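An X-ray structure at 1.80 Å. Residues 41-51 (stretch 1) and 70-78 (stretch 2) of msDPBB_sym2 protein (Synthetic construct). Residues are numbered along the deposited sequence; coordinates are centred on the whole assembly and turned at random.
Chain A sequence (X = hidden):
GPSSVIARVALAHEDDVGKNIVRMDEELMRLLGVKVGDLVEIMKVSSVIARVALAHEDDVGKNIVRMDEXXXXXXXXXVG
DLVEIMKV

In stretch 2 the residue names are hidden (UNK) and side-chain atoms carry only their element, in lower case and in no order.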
ATOM      1  N   GLU A  41       0.803   6.225  -6.087  1.00 25.61           N
ATOM      2  CA  GLU A  41       2.230   6.446  -5.927  1.00 29.65           C
ATOM      3  C   GLU A  41       2.573   6.322  -4.439  1.00 31.62           C
ATOM      4  O   GLU A  41       1.856   6.863  -3.586  1.00 28.55           O
ATOM      5  CB  GLU A  41       2.638   7.821  -6.488  1.00 29.95           C
ATOM      6  CG  GLU A  41       4.081   8.246  -6.243  1.00 32.90           C
ATOM      7  CD  GLU A  41       4.487   9.470  -7.048  1.00 48.86           C
ATOM      8  OE1 GLU A  41       3.595  10.215  -7.496  1.00 52.14           O
ATOM      9  OE2 GLU A  41       5.699   9.691  -7.246  1.00 55.01           O
ATOM     10  N   ILE A  42       3.632   5.576  -4.132  1.00 30.21           N
ATOM     11  CA  ILE A  42       4.051   5.327  -2.763  1.00 29.35           C
ATOM     12  C   ILE A  42       5.444   5.888  -2.587  1.00 37.20           C
ATOM     13  O   ILE A  42       6.351   5.557  -3.352  1.00 34.58           O
ATOM     14  CB  ILE A  42       4.025   3.826  -2.421  1.00 29.60           C
ATOM     15  CG1 ILE A  42       2.619   3.278  -2.640  1.00 26.08           C
ATOM     16  CG2 ILE A  42       4.484   3.631  -0.965  1.00 32.12           C
ATOM     17  CD1 ILE A  42       2.572   1.783  -2.844  1.00 30.99           C
ATOM     18  N   MET A  43       5.617   6.742  -1.580  1.00 35.36           N
ATOM     19  CA  MET A  43       6.856   7.481  -1.397  1.00 44.51           C
ATOM     20  C   MET A  43       7.369   7.379   0.033  1.00 46.82           C
ATOM     21  O   MET A  43       6.591   7.287   1.001  1.00 38.96           O
ATOM     22  CB  MET A  43       6.683   8.964  -1.737  1.00 50.61           C
ATOM     23  CG  MET A  43       5.684   9.245  -2.841  1.00 52.46           C
ATOM     24  SD  MET A  43       5.406  11.014  -3.051  1.00 78.10           S
ATOM     25  CE  MET A  43       7.071  11.638  -2.824  1.00 73.51           C
ATOM     26  N   LYS A  44       8.698   7.365   0.133  1.00 52.01           N
ATOM     27  CA  LYS A  44       9.403   7.723   1.354  1.00 55.88           C
ATOM     28  C   LYS A  44      10.489   8.710   0.940  1.00 64.60           C
ATOM     29  O   LYS A  44      10.289   9.926   1.022  1.00 68.28           O
ATOM     30  CB  LYS A  44       9.987   6.491   2.050  1.00 53.40           C
ATOM     31  CG  LYS A  44      10.853   6.804   3.260  1.00 59.01           C
ATOM     32  CD  LYS A  44      10.655   5.780   4.367  1.00 53.22           C
ATOM     33  CE  LYS A  44      10.121   6.439   5.639  1.00 58.61           C
ATOM     34  NZ  LYS A  44      11.028   7.536   6.123  1.00 61.58           N
ATOM     35  N   VAL A  45      11.611   8.253   0.395  1.00 67.41           N
ATOM     36  CA  VAL A  45      12.592   9.121  -0.243  1.00 69.62           C
ATOM     37  C   VAL A  45      12.583   8.932  -1.755  1.00 69.58           C
ATOM     38  O   VAL A  45      12.533   9.901  -2.512  1.00 74.50           O
ATOM     39  CB  VAL A  45      14.003   8.886   0.343  1.00 72.25           C
ATOM     40  CG1 VAL A  45      15.082   9.417  -0.605  1.00 71.93           C
ATOM     41  CG2 VAL A  45      14.110   9.540   1.714  1.00 71.60           C
ATOM     42  N   SER A  46      12.631   7.678  -2.210  1.00 70.88           N
ATOM     43  CA  SER A  46      12.304   7.333  -3.582  1.00 64.75           C
ATOM     44  C   SER A  46      10.779   7.265  -3.728  1.00 60.22           C
ATOM     45  O   SER A  46      10.019   7.576  -2.802  1.00 55.17           O
ATOM     46  CB  SER A  46      12.985   6.017  -3.966  1.00 61.17           C
ATOM     47  OG  SER A  46      13.004   5.822  -5.376  1.00 67.82           O
ATOM     48  N   SER A  47      10.313   6.871  -4.912  1.00 53.49           N
ATOM     49  CA  SER A  47       8.892   6.673  -5.158  1.00 46.21           C
ATOM     50  C   SER A  47       8.710   5.526  -6.140  1.00 46.98           C
ATOM     51  O   SER A  47       9.608   5.187  -6.919  1.00 53.08           O
ATOM     52  CB  SER A  47       8.221   7.943  -5.665  1.00 52.21           C
ATOM     53  OG  SER A  47       7.185   7.629  -6.566  1.00 52.96           O
ATOM     54  N   VAL A  48       7.525   4.924  -6.075  1.00 36.48           N
ATOM     55  CA  VAL A  48       7.135   3.762  -6.873  1.00 36.56           C
ATOM     56  C   VAL A  48       5.643   3.896  -7.119  1.00 39.51           C
ATOM     57  O   VAL A  48       4.909   4.366  -6.245  1.00 34.19           O
ATOM     58  CB  VAL A  48       7.466   2.437  -6.137  1.00 37.12           C
ATOM     59  CG1 VAL A  48       6.729   1.286  -6.779  1.00 41.18           C
ATOM     60  CG2 VAL A  48       8.957   2.169  -6.119  1.00 40.24           C
ATOM     61  N   ILE A  49       5.182   3.477  -8.289  1.00 32.07           N
ATOM     62  CA  ILE A  49       3.760   3.470  -8.600  1.00 33.73           C
ATOM     63  C   ILE A  49       3.282   2.023  -8.643  1.00 36.43           C
ATOM     64  O   ILE A  49       3.870   1.189  -9.338  1.00 45.33           O
ATOM     65  CB  ILE A  49       3.481   4.220  -9.913  1.00 46.15           C
ATOM     66  CG1 ILE A  49       4.100   5.625  -9.843  1.00 45.11           C
ATOM     67  CG2 ILE A  49       1.971   4.319 -10.145  1.00 40.28           C
ATOM     68  CD1 ILE A  49       4.096   6.404 -11.147  1.00 50.88           C
ATOM     69  N   ALA A  50       2.180   1.740  -7.945  1.00 36.55           N
ATOM     70  CA  ALA A  50       1.674   0.385  -7.769  1.00 32.97           C
ATOM     71  C   ALA A  50       0.178   0.415  -8.016  1.00 33.48           C
ATOM     72  O   ALA A  50      -0.420   1.480  -8.175  1.00 34.80           O
ATOM     73  CB  ALA A  50       1.986  -0.130  -6.359  1.00 34.99           C
ATOM     74  N   ARG A  51      -0.468  -0.736  -7.962  1.00 29.99           N
ATOM     75  CA  ARG A  51      -1.938  -0.765  -8.095  1.00 30.35           C
ATOM     76  C   ARG A  51      -2.497  -1.195  -6.745  1.00 33.10           C
ATOM     77  O   ARG A  51      -1.835  -1.934  -6.065  1.00 33.18           O
ATOM     78  CB  ARG A  51      -2.387  -1.643  -9.261  1.00 32.98           C
ATOM     79  CG  ARG A  51      -1.971  -1.078 -10.606  1.00 38.11           C
ATOM     80  CD  ARG A  51      -2.796  -1.488 -11.813  1.00 40.97           C
ATOM     81  NE  ARG A  51      -2.358  -0.741 -12.972  1.00 42.84           N
ATOM     82  CZ  ARG A  51      -3.004   0.293 -13.475  1.00 42.12           C
ATOM     83  NH1 ARG A  51      -4.132   0.691 -12.928  1.00 38.66           N
ATOM     84  NH2 ARG A  51      -2.526   0.922 -14.522  1.00 42.34           N
ATOM     85  N   UNK A  70       9.785  -7.449  -2.509  1.00 32.76           N
ATOM     86  CA  UNK A  70      10.600  -6.822  -3.541  1.00 36.75           C
ATOM     87  C   UNK A  70      10.173  -5.394  -3.831  1.00 32.93           C
ATOM     88  O   UNK A  70      11.039  -4.544  -4.083  1.00 30.68           O
ATOM     89  c   UNK A  70      11.627  -7.097  -5.821  1.00 46.02           C
ATOM     90  o   UNK A  70      11.427  -9.139  -7.026  1.00 62.29           O
ATOM     91  c   UNK A  70      10.581  -7.629  -4.835  1.00 39.44           C
ATOM     92  c   UNK A  70      11.758  -7.932  -7.081  1.00 54.14           C
ATOM     93  o   UNK A  70      12.192  -7.376  -8.123  1.00 63.99           O
ATOM     94  N   UNK A  71       8.873  -5.104  -3.746  1.00 31.59           N
ATOM     95  CA  UNK A  71       8.417  -3.708  -3.981  1.00 28.88           C
ATOM     96  C   UNK A  71       8.986  -2.821  -2.876  1.00 28.20           C
ATOM     97  O   UNK A  71       9.410  -1.729  -3.158  1.00 28.76           O
ATOM     98  c   UNK A  71       6.339  -2.313  -4.555  1.00 30.18           C
ATOM     99  c   UNK A  71       6.714  -2.077  -6.007  1.00 33.59           C
ATOM    100  c   UNK A  71       6.894  -3.640  -4.043  1.00 27.73           C
ATOM    101  c   UNK A  71       4.845  -2.237  -4.369  1.00 23.00           C
ATOM    102  N   UNK A  72       9.038  -3.343  -1.662  1.00 30.85           N
ATOM    103  CA  UNK A  72       9.669  -2.611  -0.544  1.00 31.52           C
ATOM    104  C   UNK A  72      11.129  -2.333  -0.912  1.00 35.59           C
ATOM    105  O   UNK A  72      11.583  -1.234  -0.744  1.00 34.77           O
ATOM    106  c   UNK A  72       8.307  -3.669   1.317  1.00 32.77           C
ATOM    107  s   UNK A  72       8.457  -4.558   2.863  1.00 35.42           S
ATOM    108  c   UNK A  72       6.913  -5.448   2.881  1.00 27.15           C
ATOM    109  c   UNK A  72       9.655  -3.474   0.717  1.00 31.08           C
ATOM    110  N   UNK A  73      11.829  -3.334  -1.428  1.00 38.09           N
ATOM    111  CA  UNK A  73      13.251  -3.124  -1.787  1.00 34.08           C
ATOM    112  C   UNK A  73      13.354  -2.082  -2.895  1.00 38.22           C
ATOM    113  O   UNK A  73      14.270  -1.282  -2.858  1.00 38.70           O
ATOM    114  c   UNK A  73      13.907  -4.439  -2.201  1.00 39.54           C
ATOM    115  n   UNK A  73      15.319  -7.529  -4.021  1.00 52.76           N
ATOM    116  c   UNK A  73      14.428  -8.030  -3.191  1.00 50.73           C
ATOM    117  n   UNK A  73      13.638  -9.007  -3.570  1.00 62.84           N
ATOM    118  c   UNK A  73      15.184  -6.486  -1.492  1.00 43.55           C
ATOM    119  c   UNK A  73      14.399  -5.281  -1.038  1.00 42.55           C
ATOM    120  n   UNK A  73      14.344  -7.544  -1.974  1.00 46.13           N
ATOM    121  N   UNK A  74      12.447  -2.110  -3.855  1.00 37.56           N
ATOM    122  CA  UNK A  74      12.520  -1.114  -4.940  1.00 37.34           C
ATOM    123  C   UNK A  74      12.338   0.285  -4.369  1.00 37.93           C
ATOM    124  O   UNK A  74      13.058   1.163  -4.781  1.00 37.21           O
ATOM    125  c   UNK A  74      10.289  -0.774  -8.093  1.00 40.13           C
ATOM    126  c   UNK A  74      12.773  -0.814  -7.977  1.00 41.74           C
ATOM    127  c   UNK A  74      11.426  -1.408  -5.964  1.00 35.68           C
ATOM    128  c   UNK A  74      11.495  -0.548  -7.214  1.00 34.44           C
ATOM    129  N   UNK A  75      11.408   0.454  -3.436  1.00 31.02           N
ATOM    130  CA  UNK A  75      11.120   1.782  -2.922  1.00 33.59           C
ATOM    131  C   UNK A  75      12.184   2.225  -1.929  1.00 41.44           C
ATOM    132  O   UNK A  75      12.325   3.429  -1.671  1.00 43.70           O
ATOM    133  c   UNK A  75       9.732   1.774  -2.286  1.00 34.31           C
ATOM    134  c   UNK A  75       9.166   4.187  -2.717  1.00 37.00           C
ATOM    135  c   UNK A  75       9.173   3.058  -1.688  1.00 34.93           C
ATOM    136  c   UNK A  75       7.786   2.728  -1.193  1.00 36.88           C
ATOM    137  N   UNK A  76      12.924   1.269  -1.372  1.00 36.96           N
ATOM    138  CA  UNK A  76      13.834   1.526  -0.288  1.00 35.91           C
ATOM    139  C   UNK A  76      13.214   1.577   1.097  1.00 39.19           C
ATOM    140  O   UNK A  76      13.627   2.420   1.903  1.00 46.51           O
ATOM    141  N   UNK A  77      12.237   0.715   1.403  1.00 38.65           N
ATOM    142  CA  UNK A  77      11.570   0.731   2.704  1.00 38.99           C
ATOM    143  C   UNK A  77      11.583  -0.658   3.338  1.00 41.45           C
ATOM    144  O   UNK A  77      11.803  -1.668   2.662  1.00 38.76           O
ATOM    145  c   UNK A  77      10.109   2.705   2.173  1.00 34.38           C
ATOM    146  c   UNK A  77       9.279   0.405   1.672  1.00 38.52           C
ATOM    147  c   UNK A  77      10.118   1.260   2.613  1.00 36.76           C
ATOM    148  N   UNK A  78      11.373  -0.707   4.654  1.00 39.08           N
ATOM    149  CA  UNK A  78      11.229  -1.966   5.377  1.00 45.88           C
ATOM    150  C   UNK A  78       9.935  -1.967   6.182  1.00 39.90           C
ATOM    151  O   UNK A  78       9.335  -0.911   6.448  1.00 37.67           O
ATOM    152  c   UNK A  78      12.569  -1.168   7.430  1.00 48.67           C
ATOM    153  c   UNK A  78      13.495  -1.638   8.562  1.00 55.03           C
ATOM    154  c   UNK A  78      12.402  -2.227   6.345  1.00 46.75           C
ATOM    155  c   UNK A  78      13.865  -0.475   9.478  1.00 62.25           C
ATOM    156  n   UNK A  78      14.342   0.669   8.663  1.00 62.63           N
TER

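Position 70 lies in a helix that begins earlier in the chain. Its side chain has three carbons, the third carrying two oxygens. It is out of reach of stretch 1. This is Glu 70.

Position 71 has four side-chain carbons, forked at the second. The CA-to-CB bond points toward stretch 1. One terminal methyl lies near Val 48 and the other near Ala 50. This is Leu 71. Its CD1 is 3.5 Å from Val 48 CG1, and its CD2 is 4.1 Å from Ala 50 CB.

Position 72 has an unbranched side chain of two carbons, a sulfur and one more carbon. Its CA-to-CB bond points away from stretch 1, and the residue is buried. The sulfur within the chain marks Met 72.

Position 73 has three carbons, a nitrogen, then a carbon carrying two more nitrogens. The side chain touches nothing on stretch 1. This is Arg 73.

Position 74 again has four carbons forked at the second. Its CA-to-CB bond points sideways, but its end comes nearer and meets Val 48. This is Leu 74, with CD2 3.8 Å from Val 48 CG2.

Position 75 has the same four-carbon fork. Its CA-to-CB bond is also sideways, and its end reaches Ile 42, Ser 46, Ser 47 and Val 48. This is Leu 75. Its CD1 is 3.2 Å from Ile 42 O and 3.5 Å from Ser 47 CA. Its CD2 is 3.4 Å from Ile 42 CG2.

Position 76 has no side-chain atoms. It is the first residue after the helix to leave helical angles, and its phi is positive, at 82°. A CB here would be jammed against the carbonyl O of Leu 75. This is Gly 76.

Position 77 has three side-chain carbons, one carrying the other two. Its CA-to-CB bond points toward stretch 1, and the side chain meets Lys 44. This is Val 77, with CG1 3.8 Å from Lys 44 CB.

Position 78 has four carbons in a row ending in nitrogen. It makes no contact with stretch 1. This is Lys 78.

The contact works by packing, with no hydrogen bond between the stretches. Ile 42 and Val 48 pair through backbone hydrogen bonds, N to O both ways. The CA-to-CB bonds of both, and of Ala 50, point toward stretch 2. Leu 75 fits against the hairpin and has the largest covered area, 121 Å². Leu 71 and Leu 74 extend the apolar contact over Val 48.

Stretch 2 (70-78) ELMRLLGVK
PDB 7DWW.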